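Local coordinates for endo-1,3-beta-glucanase, family GH16 (Zobellia galactanivorans, PDB 4BPZ), which probably hydrolyses internal beta-1,3 bonds of algal laminarin with this family 16 module, which also binds a calcium ion, at residues W115-N120 against P221-L226; G141-L146 against Y189-N194; T63-A68 against D244-I249. The protein carries 1 engineered substitution. One frame throughout, in Å; residues are numbered along the deposited sequence. Where two conformers were deposited one is given.

Interaction 1. Residues W115-N120 against P221-L226; sequences WTLGAN and PHYLLL. With GLC (alpha-D-glucopyranose), chain C.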
loop_
_atom_site.group_PDB
_atom_site.type_symbol
_atom_site.label_atom_id
_atom_site.label_comp_id
_atom_site.label_asym_id
_atom_site.label_seq_id
_atom_site.Cartn_x
_atom_site.Cartn_y
_atom_site.Cartn_z
ATOM N N TRP A 115 1.421 -0.237 2.106
ATOM C CA TRP A 115 2.738 0.412 2.183
ATOM C C TRP A 115 2.546 1.817 2.702
ATOM O O TRP A 115 1.434 2.242 2.980
ATOM C CB TRP A 115 3.427 0.356 0.813
ATOM C CG TRP A 115 2.679 0.994 -0.326
ATOM C CD1 TRP A 115 1.493 0.628 -0.893
ATOM C CD2 TRP A 115 3.168 2.064 -1.155
ATOM N NE1 TRP A 115 1.207 1.374 -1.998
ATOM C CE2 TRP A 115 2.225 2.255 -2.170
ATOM C CE3 TRP A 115 4.338 2.862 -1.148
ATOM C CZ2 TRP A 115 2.415 3.175 -3.243
ATOM C CZ3 TRP A 115 4.535 3.768 -2.164
ATOM C CH2 TRP A 115 3.600 3.946 -3.214
ATOM N N THR A 116 3.645 2.503 2.900
ATOM C CA THR A 116 3.629 3.881 3.438
ATOM C C THR A 116 4.470 4.786 2.550
ATOM O O THR A 116 5.401 4.362 1.893
ATOM C CB THR A 116 4.173 3.957 4.882
ATOM O OG1 THR A 116 5.609 3.921 4.872
ATOM C CG2 THR A 116 3.598 2.901 5.818
ATOM N N LEU A 117 4.115 6.061 2.643
ATOM C CA LEU A 117 4.947 7.139 2.126
ATOM C C LEU A 117 5.119 8.155 3.252
ATOM O O LEU A 117 4.165 8.443 4.003
ATOM C CB LEU A 117 4.323 7.834 0.922
ATOM C CG LEU A 117 4.430 7.134 -0.430
ATOM C CD1 LEU A 117 3.528 7.700 -1.468
ATOM C CD2 LEU A 117 5.901 7.118 -0.840
ATOM N N GLY A 118 6.285 8.801 3.282
ATOM C CA GLY A 118 6.410 9.970 4.106
ATOM C C GLY A 118 5.371 10.999 3.750
ATOM O O GLY A 118 5.083 11.251 2.579
ATOM N N ALA A 119 4.806 11.622 4.823
ATOM C CA ALA A 119 3.758 12.611 4.599
ATOM C C ALA A 119 4.277 13.885 3.932
ATOM O O ALA A 119 3.420 14.690 3.490
ATOM C CB ALA A 119 2.994 12.948 5.873
ATOM N N ASN A 120 5.601 14.072 3.849
ATOM C CA ASN A 120 6.196 15.151 3.034
ATOM C C ASN A 120 6.403 14.721 1.632
ATOM O O ASN A 120 7.056 15.489 0.858
ATOM C CB ASN A 120 7.557 15.577 3.667
ATOM C CG ASN A 120 8.570 14.486 3.793
ATOM O OD1 ASN A 120 8.316 13.294 3.437
ATOM N ND2 ASN A 120 9.776 14.842 4.185
ATOM N N PRO A 221 6.304 11.941 9.954
ATOM C CA PRO A 221 5.033 11.202 9.731
ATOM C C PRO A 221 4.992 10.503 8.414
ATOM O O PRO A 221 5.466 11.049 7.399
ATOM C CB PRO A 221 3.958 12.298 9.797
ATOM C CG PRO A 221 4.560 13.315 10.837
ATOM C CD PRO A 221 6.040 13.366 10.336
ATOM N N HIS A 222 4.365 9.348 8.409
ATOM C CA HIS A 222 4.005 8.606 7.161
ATOM C C HIS A 222 2.525 8.381 7.158
ATOM O O HIS A 222 1.846 8.459 8.163
ATOM C CB HIS A 222 4.730 7.225 7.133
ATOM C CG HIS A 222 6.155 7.253 6.726
ATOM N ND1 HIS A 222 7.165 8.022 7.177
ATOM C CD2 HIS A 222 6.672 6.395 5.805
ATOM C CE1 HIS A 222 8.290 7.699 6.456
ATOM N NE2 HIS A 222 7.968 6.701 5.623
ATOM N N TYR A 223 1.978 8.159 5.956
ATOM C CA TYR A 223 0.617 7.705 5.769
ATOM C C TYR A 223 0.579 6.369 5.084
ATOM O O TYR A 223 1.549 5.957 4.426
ATOM C CB TYR A 223 -0.262 8.748 5.048
ATOM C CG TYR A 223 0.216 9.132 3.695
ATOM C CD1 TYR A 223 -0.166 8.411 2.531
ATOM C CD2 TYR A 223 1.099 10.216 3.512
ATOM C CE1 TYR A 223 0.275 8.781 1.287
ATOM C CE2 TYR A 223 1.544 10.591 2.264
ATOM C CZ TYR A 223 1.100 9.888 1.151
ATOM O OH TYR A 223 1.529 10.312 -0.091
ATOM N N LEU A 224 -0.526 5.662 5.232
ATOM C CA LEU A 224 -0.710 4.315 4.694
ATOM C C LEU A 224 -1.367 4.378 3.311
ATOM O O LEU A 224 -2.246 5.226 3.047
ATOM C CB LEU A 224 -1.639 3.513 5.616
ATOM C CG LEU A 224 -1.773 2.013 5.360
ATOM C CD1 LEU A 224 -0.455 1.308 5.747
ATOM C CD2 LEU A 224 -2.919 1.457 6.227
ATOM N N LEU A 225 -0.953 3.470 2.412
ATOM C CA LEU A 225 -1.540 3.265 1.138
ATOM C C LEU A 225 -2.010 1.830 0.974
ATOM O O LEU A 225 -1.314 0.904 1.427
ATOM C CB LEU A 225 -0.567 3.601 -0.010
ATOM C CG LEU A 225 -0.036 5.062 -0.079
ATOM C CD1 LEU A 225 1.249 5.235 0.700
ATOM C CD2 LEU A 225 0.129 5.523 -1.499
ATOM N N LEU A 226 -3.124 1.645 0.257
ATOM C CA LEU A 226 -3.669 0.317 -0.069
ATOM C C LEU A 226 -4.065 0.358 -1.525
ATOM O O LEU A 226 -4.800 1.274 -1.929
ATOM C CB LEU A 226 -4.964 0.062 0.738
ATOM C CG LEU A 226 -4.758 0.075 2.234
ATOM C CD1 LEU A 226 -6.177 0.089 2.890
ATOM C CD2 LEU A 226 -3.919 -1.059 2.744
HETATM C C1 GLC C . 7.048 0.217 -3.505
HETATM C C2 GLC C . 7.528 0.946 -4.805
HETATM C C3 GLC C . 6.353 1.808 -5.290
HETATM C C4 GLC C . 5.150 0.992 -5.481
HETATM C C5 GLC C . 4.790 0.513 -4.095
HETATM C C6 GLC C . 3.549 -0.349 -4.046
HETATM O O1 GLC C . 7.044 1.053 -2.367
HETATM O O2 GLC C . 8.665 1.695 -4.458
HETATM O O3 GLC C . 6.739 2.461 -6.572
HETATM O O4 GLC C . 4.099 1.787 -6.063
HETATM O O5 GLC C . 5.873 -0.318 -3.622
HETATM O O6 GLC C . 3.680 -1.520 -4.843
HETATM O O HOH W 1 7.299 12.979 6.474
#

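Interaction 2. Residues G141-L146 against Y189-N194; sequences GSIDIL and YSLEWN. Engineered in segment 141-146: S142 (natural residue Glu). With GLC (alpha-D-glucopyranose), chain C.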
loop_
_atom_site.group_PDB
_atom_site.type_symbol
_atom_site.label_atom_id
_atom_site.label_comp_id
_atom_site.label_asym_id
_atom_site.label_seq_id
_atom_site.Cartn_x
_atom_site.Cartn_y
_atom_site.Cartn_z
ATOM N N GLY A 141 10.826 8.772 1.908
ATOM C CA GLY A 141 10.817 7.455 2.476
ATOM C C GLY A 141 9.558 6.668 2.139
ATOM O O GLY A 141 8.450 7.230 1.950
ATOM N N SER A 142 9.725 5.361 2.156
ATOM C CA SER A 142 8.602 4.480 2.070
ATOM C C SER A 142 8.906 3.134 2.652
ATOM O O SER A 142 10.062 2.671 2.628
ATOM C CB SER A 142 8.526 4.295 0.629
ATOM O OG SER A 142 7.447 3.423 0.311
ATOM N N ILE A 143 7.881 2.541 3.263
ATOM C CA ILE A 143 7.930 1.212 3.811
ATOM C C ILE A 143 6.911 0.323 3.125
ATOM O O ILE A 143 5.707 0.646 3.095
ATOM C CB ILE A 143 7.598 1.224 5.261
ATOM C CG1 ILE A 143 8.509 2.201 6.031
ATOM C CG2 ILE A 143 7.679 -0.194 5.922
ATOM C CD1 ILE A 143 8.138 2.450 7.460
ATOM N N ASP A 144 7.362 -0.799 2.566
ATOM C CA ASP A 144 6.396 -1.795 2.060
ATOM C C ASP A 144 6.111 -2.648 3.257
ATOM O O ASP A 144 7.072 -3.109 3.939
ATOM C CB ASP A 144 6.947 -2.491 0.725
ATOM C CG ASP A 144 7.069 -1.388 -0.371
ATOM O OD1 ASP A 144 5.831 -1.168 -1.038
ATOM O OD2 ASP A 144 8.036 -1.206 -0.995
ATOM N N ILE A 145 4.858 -2.803 3.642
ATOM C CA ILE A 145 4.427 -3.825 4.602
ATOM C C ILE A 145 4.087 -5.114 3.870
ATOM O O ILE A 145 4.391 -6.198 4.354
ATOM C CB ILE A 145 3.262 -3.285 5.416
ATOM C CG1 ILE A 145 3.668 -1.963 6.091
ATOM C CG2 ILE A 145 2.816 -4.356 6.409
ATOM C CD1 ILE A 145 2.534 -1.322 6.874
ATOM N N LEU A 146 3.485 -5.020 2.696
ATOM C CA LEU A 146 3.200 -6.195 1.881
ATOM C C LEU A 146 3.196 -5.769 0.456
ATOM O O LEU A 146 2.570 -4.760 0.068
ATOM C CB LEU A 146 1.771 -6.692 2.251
ATOM C CG LEU A 146 1.149 -7.852 1.438
ATOM C CD1 LEU A 146 0.487 -7.417 0.180
ATOM C CD2 LEU A 146 2.156 -9.046 1.311
ATOM N N TYR A 189 -0.558 -8.805 8.062
ATOM C CA TYR A 189 0.641 -8.148 7.563
ATOM C C TYR A 189 0.901 -6.988 8.493
ATOM O O TYR A 189 -0.024 -6.182 8.741
ATOM C CB TYR A 189 0.335 -7.640 6.171
ATOM C CG TYR A 189 -0.062 -8.789 5.210
ATOM C CD1 TYR A 189 0.918 -9.583 4.591
ATOM C CD2 TYR A 189 -1.410 -9.131 5.066
ATOM C CE1 TYR A 189 0.546 -10.641 3.783
ATOM C CE2 TYR A 189 -1.747 -10.269 4.273
ATOM C CZ TYR A 189 -0.790 -10.996 3.650
ATOM O OH TYR A 189 -1.068 -12.075 2.843
ATOM N N SER A 190 2.076 -6.902 9.100
ATOM C CA SER A 190 2.284 -5.854 10.111
ATOM C C SER A 190 3.643 -5.213 10.006
ATOM O O SER A 190 4.619 -5.758 9.501
ATOM C CB SER A 190 2.011 -6.390 11.521
ATOM O OG SER A 190 2.945 -7.325 11.914
ATOM N N LEU A 191 3.683 -4.017 10.606
ATOM C CA LEU A 191 4.883 -3.213 10.762
ATOM C C LEU A 191 5.034 -2.830 12.194
ATOM O O LEU A 191 4.026 -2.357 12.785
ATOM C CB LEU A 191 4.758 -1.937 9.887
ATOM C CG LEU A 191 5.769 -0.814 10.146
ATOM C CD1 LEU A 191 7.205 -1.240 9.779
ATOM C CD2 LEU A 191 5.350 0.444 9.403
ATOM N N GLU A 192 6.215 -2.933 12.783
ATOM C CA GLU A 192 6.512 -2.302 14.087
ATOM C C GLU A 192 7.651 -1.316 13.797
ATOM O O GLU A 192 8.744 -1.700 13.397
ATOM C CB GLU A 192 6.985 -3.375 15.068
ATOM C CG GLU A 192 5.886 -4.318 15.414
ATOM C CD GLU A 192 6.286 -5.548 16.138
ATOM O OE1 GLU A 192 7.429 -5.590 16.692
ATOM O OE2 GLU A 192 5.482 -6.502 16.167
ATOM N N TRP A 193 7.378 -0.061 14.068
ATOM C CA TRP A 193 8.237 1.021 13.711
ATOM C C TRP A 193 8.507 1.884 14.930
ATOM O O TRP A 193 7.576 2.408 15.550
ATOM C CB TRP A 193 7.528 1.839 12.637
ATOM C CG TRP A 193 8.137 3.132 12.200
ATOM C CD1 TRP A 193 9.483 3.550 12.238
ATOM C CD2 TRP A 193 7.419 4.198 11.578
ATOM N NE1 TRP A 193 9.586 4.790 11.735
ATOM C CE2 TRP A 193 8.371 5.240 11.312
ATOM C CE3 TRP A 193 6.049 4.417 11.233
ATOM C CZ2 TRP A 193 7.966 6.445 10.754
ATOM C CZ3 TRP A 193 5.683 5.618 10.670
ATOM C CH2 TRP A 193 6.644 6.642 10.453
ATOM N N ASN A 194 9.792 2.073 15.261
ATOM C CA ASN A 194 10.149 3.031 16.340
ATOM C C ASN A 194 11.449 3.658 15.992
ATOM O O ASN A 194 11.959 3.525 14.847
ATOM C CB ASN A 194 10.083 2.362 17.719
ATOM C CG ASN A 194 11.046 1.206 17.840
ATOM O OD1 ASN A 194 12.074 1.140 17.124
ATOM N ND2 ASN A 194 10.763 0.282 18.792
HETATM C C1 GLC C . 7.048 0.217 -3.505
HETATM C C2 GLC C . 7.528 0.946 -4.805
HETATM C C3 GLC C . 6.353 1.808 -5.290
HETATM C C4 GLC C . 5.150 0.992 -5.481
HETATM C C5 GLC C . 4.790 0.513 -4.095
HETATM C C6 GLC C . 3.549 -0.349 -4.046
HETATM O O1 GLC C . 7.044 1.053 -2.367
HETATM O O2 GLC C . 8.665 1.695 -4.458
HETATM O O3 GLC C . 6.739 2.461 -6.572
HETATM O O4 GLC C . 4.099 1.787 -6.063
HETATM O O5 GLC C . 5.873 -0.318 -3.622
HETATM O O6 GLC C . 3.680 -1.520 -4.843
#

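Interaction 3. Residues T63-A68 against D244-I249; sequences TLKIRA and DDIFEI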
loop_
_atom_site.group_PDB
_atom_site.type_symbol
_atom_site.label_atom_id
_atom_site.label_comp_id
_atom_site.label_asym_id
_atom_site.label_seq_id
_atom_site.Cartn_x
_atom_site.Cartn_y
_atom_site.Cartn_z
ATOM N N THR A 63 -15.757 -6.326 5.535
ATOM C CA THR A 63 -14.479 -6.175 4.930
ATOM C C THR A 63 -14.507 -5.129 3.819
ATOM O O THR A 63 -15.542 -4.893 3.120
ATOM C CB THR A 63 -13.929 -7.492 4.310
ATOM O OG1 THR A 63 -14.747 -7.894 3.228
ATOM C CG2 THR A 63 -13.874 -8.626 5.225
ATOM N N LEU A 64 -13.356 -4.474 3.626
ATOM C CA LEU A 64 -13.106 -3.642 2.454
ATOM C C LEU A 64 -12.673 -4.526 1.318
ATOM O O LEU A 64 -11.852 -5.432 1.491
ATOM C CB LEU A 64 -11.924 -2.660 2.821
ATOM C CG LEU A 64 -11.325 -1.924 1.622
ATOM C CD1 LEU A 64 -12.294 -0.910 1.034
ATOM C CD2 LEU A 64 -10.064 -1.238 2.084
ATOM N N LYS A 65 -13.191 -4.248 0.115
ATOM C CA LYS A 65 -12.648 -4.838 -1.080
ATOM C C LYS A 65 -12.119 -3.757 -1.970
ATOM O O LYS A 65 -12.791 -2.713 -2.198
ATOM C CB LYS A 65 -13.757 -5.563 -1.899
ATOM C CG LYS A 65 -14.236 -6.838 -1.264
ATOM C CD LYS A 65 -15.231 -6.639 -0.116
ATOM C CE LYS A 65 -16.018 -7.891 0.156
ATOM N NZ LYS A 65 -16.879 -7.698 1.336
ATOM N N ILE A 66 -10.890 -3.959 -2.487
ATOM C CA ILE A 66 -10.387 -3.212 -3.631
ATOM C C ILE A 66 -10.441 -4.203 -4.801
ATOM O O ILE A 66 -10.065 -5.375 -4.644
ATOM C CB ILE A 66 -8.927 -2.702 -3.403
ATOM C CG1 ILE A 66 -8.996 -1.701 -2.238
ATOM C CG2 ILE A 66 -8.390 -2.095 -4.672
ATOM C CD1 ILE A 66 -7.566 -1.309 -1.724
ATOM N N ARG A 67 -10.971 -3.740 -5.933
ATOM C CA ARG A 67 -11.228 -4.640 -7.088
ATOM C C ARG A 67 -10.616 -4.033 -8.297
ATOM O O ARG A 67 -10.926 -2.896 -8.692
ATOM C CB ARG A 67 -12.741 -4.821 -7.196
ATOM C CG ARG A 67 -13.134 -5.669 -8.441
ATOM C CD ARG A 67 -14.544 -6.179 -8.390
ATOM N NE ARG A 67 -15.496 -5.075 -8.192
ATOM C CZ ARG A 67 -16.712 -5.187 -7.637
ATOM N NH1 ARG A 67 -17.170 -6.399 -7.279
ATOM N NH2 ARG A 67 -17.422 -4.082 -7.438
ATOM N N ALA A 68 -9.721 -4.812 -8.938
ATOM C CA ALA A 68 -9.122 -4.447 -10.218
ATOM C C ALA A 68 -9.940 -5.107 -11.328
ATOM O O ALA A 68 -10.334 -6.278 -11.188
ATOM C CB ALA A 68 -7.708 -4.934 -10.272
ATOM N N ASP A 244 -11.537 -9.718 -13.442
ATOM C CA ASP A 244 -11.435 -8.872 -12.262
ATOM C C ASP A 244 -10.839 -9.682 -11.138
ATOM O O ASP A 244 -10.782 -10.920 -11.179
ATOM C CB ASP A 244 -12.783 -8.262 -11.914
ATOM C CG ASP A 244 -13.871 -9.322 -11.905
ATOM O OD1 ASP A 244 -13.875 -10.193 -11.065
ATOM O OD2 ASP A 244 -14.742 -9.287 -12.894
ATOM N N ASP A 245 -10.364 -9.011 -10.076
ATOM C CA ASP A 245 -9.908 -9.707 -8.873
ATOM C C ASP A 245 -9.971 -8.764 -7.701
ATOM O O ASP A 245 -9.954 -7.517 -7.894
ATOM C CB ASP A 245 -8.487 -10.256 -9.008
ATOM C CG ASP A 245 -8.236 -11.476 -8.180
ATOM O OD1 ASP A 245 -9.164 -11.993 -7.517
ATOM O OD2 ASP A 245 -7.073 -11.935 -8.183
ATOM N N ILE A 246 -10.002 -9.308 -6.501
ATOM C CA ILE A 246 -10.187 -8.584 -5.261
ATOM C C ILE A 246 -9.043 -8.756 -4.288
ATOM O O ILE A 246 -8.507 -9.818 -4.114
ATOM C CB ILE A 246 -11.547 -8.988 -4.604
ATOM C CG1 ILE A 246 -12.713 -8.308 -5.337
ATOM C CG2 ILE A 246 -11.607 -8.694 -3.106
ATOM C CD1 ILE A 246 -14.114 -8.880 -4.993
ATOM N N PHE A 247 -8.751 -7.657 -3.585
ATOM C CA PHE A 247 -7.892 -7.584 -2.378
ATOM C C PHE A 247 -8.830 -7.267 -1.222
ATOM O O PHE A 247 -9.487 -6.220 -1.268
ATOM C CB PHE A 247 -6.925 -6.441 -2.648
ATOM C CG PHE A 247 -5.864 -6.135 -1.614
ATOM C CD1 PHE A 247 -5.574 -6.953 -0.538
ATOM C CD2 PHE A 247 -5.136 -4.951 -1.760
ATOM C CE1 PHE A 247 -4.590 -6.587 0.375
ATOM C CE2 PHE A 247 -4.165 -4.601 -0.867
ATOM C CZ PHE A 247 -3.879 -5.432 0.170
ATOM N N GLU A 248 -9.005 -8.182 -0.304
ATOM C CA GLU A 248 -10.008 -8.082 0.729
ATOM C C GLU A 248 -9.330 -7.838 2.068
ATOM O O GLU A 248 -8.488 -8.615 2.513
ATOM C CB GLU A 248 -10.816 -9.374 0.790
ATOM C CG GLU A 248 -11.951 -9.240 1.752
ATOM C CD GLU A 248 -12.849 -10.452 1.865
ATOM O OE1 GLU A 248 -12.428 -11.541 1.459
ATOM O OE2 GLU A 248 -13.964 -10.315 2.384
ATOM N N ILE A 249 -9.723 -6.745 2.717
ATOM C CA ILE A 249 -9.080 -6.302 3.966
ATOM C C ILE A 249 -10.112 -6.301 5.083
ATOM O O ILE A 249 -11.120 -5.588 5.056
ATOM C CB ILE A 249 -8.455 -4.880 3.732
ATOM C CG1 ILE A 249 -7.335 -5.031 2.726
ATOM C CG2 ILE A 249 -7.981 -4.340 5.060
ATOM C CD1 ILE A 249 -6.912 -3.760 2.192
#

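Interaction 1. Residues W115-N120 against P221-L226
W115 and L225 pair in the antiparallel ladder between strands 110-118 and 222-230, in the beta-sandwich (jelly-roll) fold of family GH16. W115-L225 and L117-Y223 are hydrogen-bonded pairs, each closed by two backbone bonds. Their side chains share one face of the sheet, and this is the tight part. The W115 indole lies between protein and sugar. L225 CB sits over one face, 3.7 Å from the centroid of the five-membered ring of W115, as a CH-pi contact. On the opposite face, C5 of the bound glucose lies 3.4 Å above the W115 ring plane, over its centre. W115 CG stands between the backbone N and the carbonyl carbon (chi1 58°). The indole crosses L225 obliquely. W115 NE1 is tied to N227 OD1, which limits rotation of the ring. An alanine here would probably leave the sugar without its flat support, L225 with a gap beside CB, and N227 OD1 without the indole N-H. Further along this face, L225 CD1 meets L117 CG at 3.9 Å. L117 and Y223 lie side by side, with L117 CB off-centre over the phenol ring. Y223 OH bonds to S121 OG. At the G118-H222 pair, G118 CA sits over the imidazole face, 3.7 Å from the H222 ring centroid and 7° off its normal. H222 also meets W193 edge-to-face. The far end is looser, and there P221 and N120 are partly exposed. A119 CB meets P221 CB at 4.1 Å. Polar bonds take over at this end. A119 N gives P221 O a nearly straight bond of 2.7 Å (174°). A water donates a second hydrogen bond to P221 O, at 2.8 Å.

Interaction 2. Residues G141-L146 against Y189-N194
I145 and L146 form a classic beta bulge opposite I114, and both pack against strand 187-193. The bulge lies in the sequence stretch that carries the active-site signature of GH16 glucanases. In this crystal the first acidic residue of that stretch, a glutamate in nature, is replaced by the engineered S142. S142 and D144 belong to the glycan pocket and take no part in the packing against Y189-N194. The side chains of I143, I145 and L146 leave the backbone toward that segment. No hydrogen bond joins the two segments, and the contact is apolar throughout. I143 and L191 cross at about a right angle, with I143 CD1 3.9 Å from L191 CD2. I145 also crosses L191 at about a right angle, and its CD1 comes within 3.8 Å of L191 CB. The other branch, I145 CG2, is anti to the backbone N and rests on the strand backbone, 3.8 Å from S190 N. The contact thus backs the bulge with hydrophobic side chains, while S142 and D144 lie on the glycan side. At the end of the contact L146 packs on one face of the Y189 ring, toward its rim. L146 CG is 4.0 Å from the Y189 ring centroid, and L146 CD2 reaches Y189 CE1 at 3.4 Å.

Interaction 3. Residues T63-A68 against D244-I249
T63 and E248 close one end of an antiparallel ladder between strands 63-75 and 244-255. T63 OG1 donates to E248 OE2 at 2.7 Å, using the anti lone pair of that oxygen. The same hydroxyl accepts from K65 NZ at 2.9 Å, so T63 OG1 links the lysine to the glutamate. K65 NZ also bonds to S60 OG. It stays 4.1 Å from E248 OE2, beyond a salt bridge. The backbone is well paired. L64-I249, I66-F247 and A68-D245 each form two N-H to O bonds, the shortest being I249 N to L64 O and F247 N to I66 O, both 2.8 Å. R67 and D245 find partners outside the two segments. R67 NE bonds to E55 O, and D245 OD2 accepts from K107 N. D245 OD1 accepts a weak bond from I246 N. On the opposite face L64 CD2 packs on I249 CD1 at 4.0 Å. G62 and D250, which bind the calcium ion, flank the T63 end of the ladder. Close to that site the threonine hydroxyl relays the lysine-glutamate pairing, and the nearby ammonium would probably stabilise the carboxylate charge.

Overall arrangement
Interactions 1 and 2 are buried and sit next to each other. Strands 110-118 and 142-144 are sheet neighbours, and T116 N bonds to I143 O between them. Both contacts hold residues of the glycan pocket. Interaction 1 is a hydrogen-bonded ladder with a ring against the sugar, whereas interaction 2 is apolar packing behind the pocket. Interaction 3 is partly buried, about 20 Å from interaction 1 between centres and beside the calcium site. It is also a ladder, but one face is mostly polar and the other mostly apolar. That largely apolar face meets interaction 1, where L226 CD1 touches I249 CD1 at 4.0 Å. Along the chain, both other contacts are nested inside the loop closed by interaction 3.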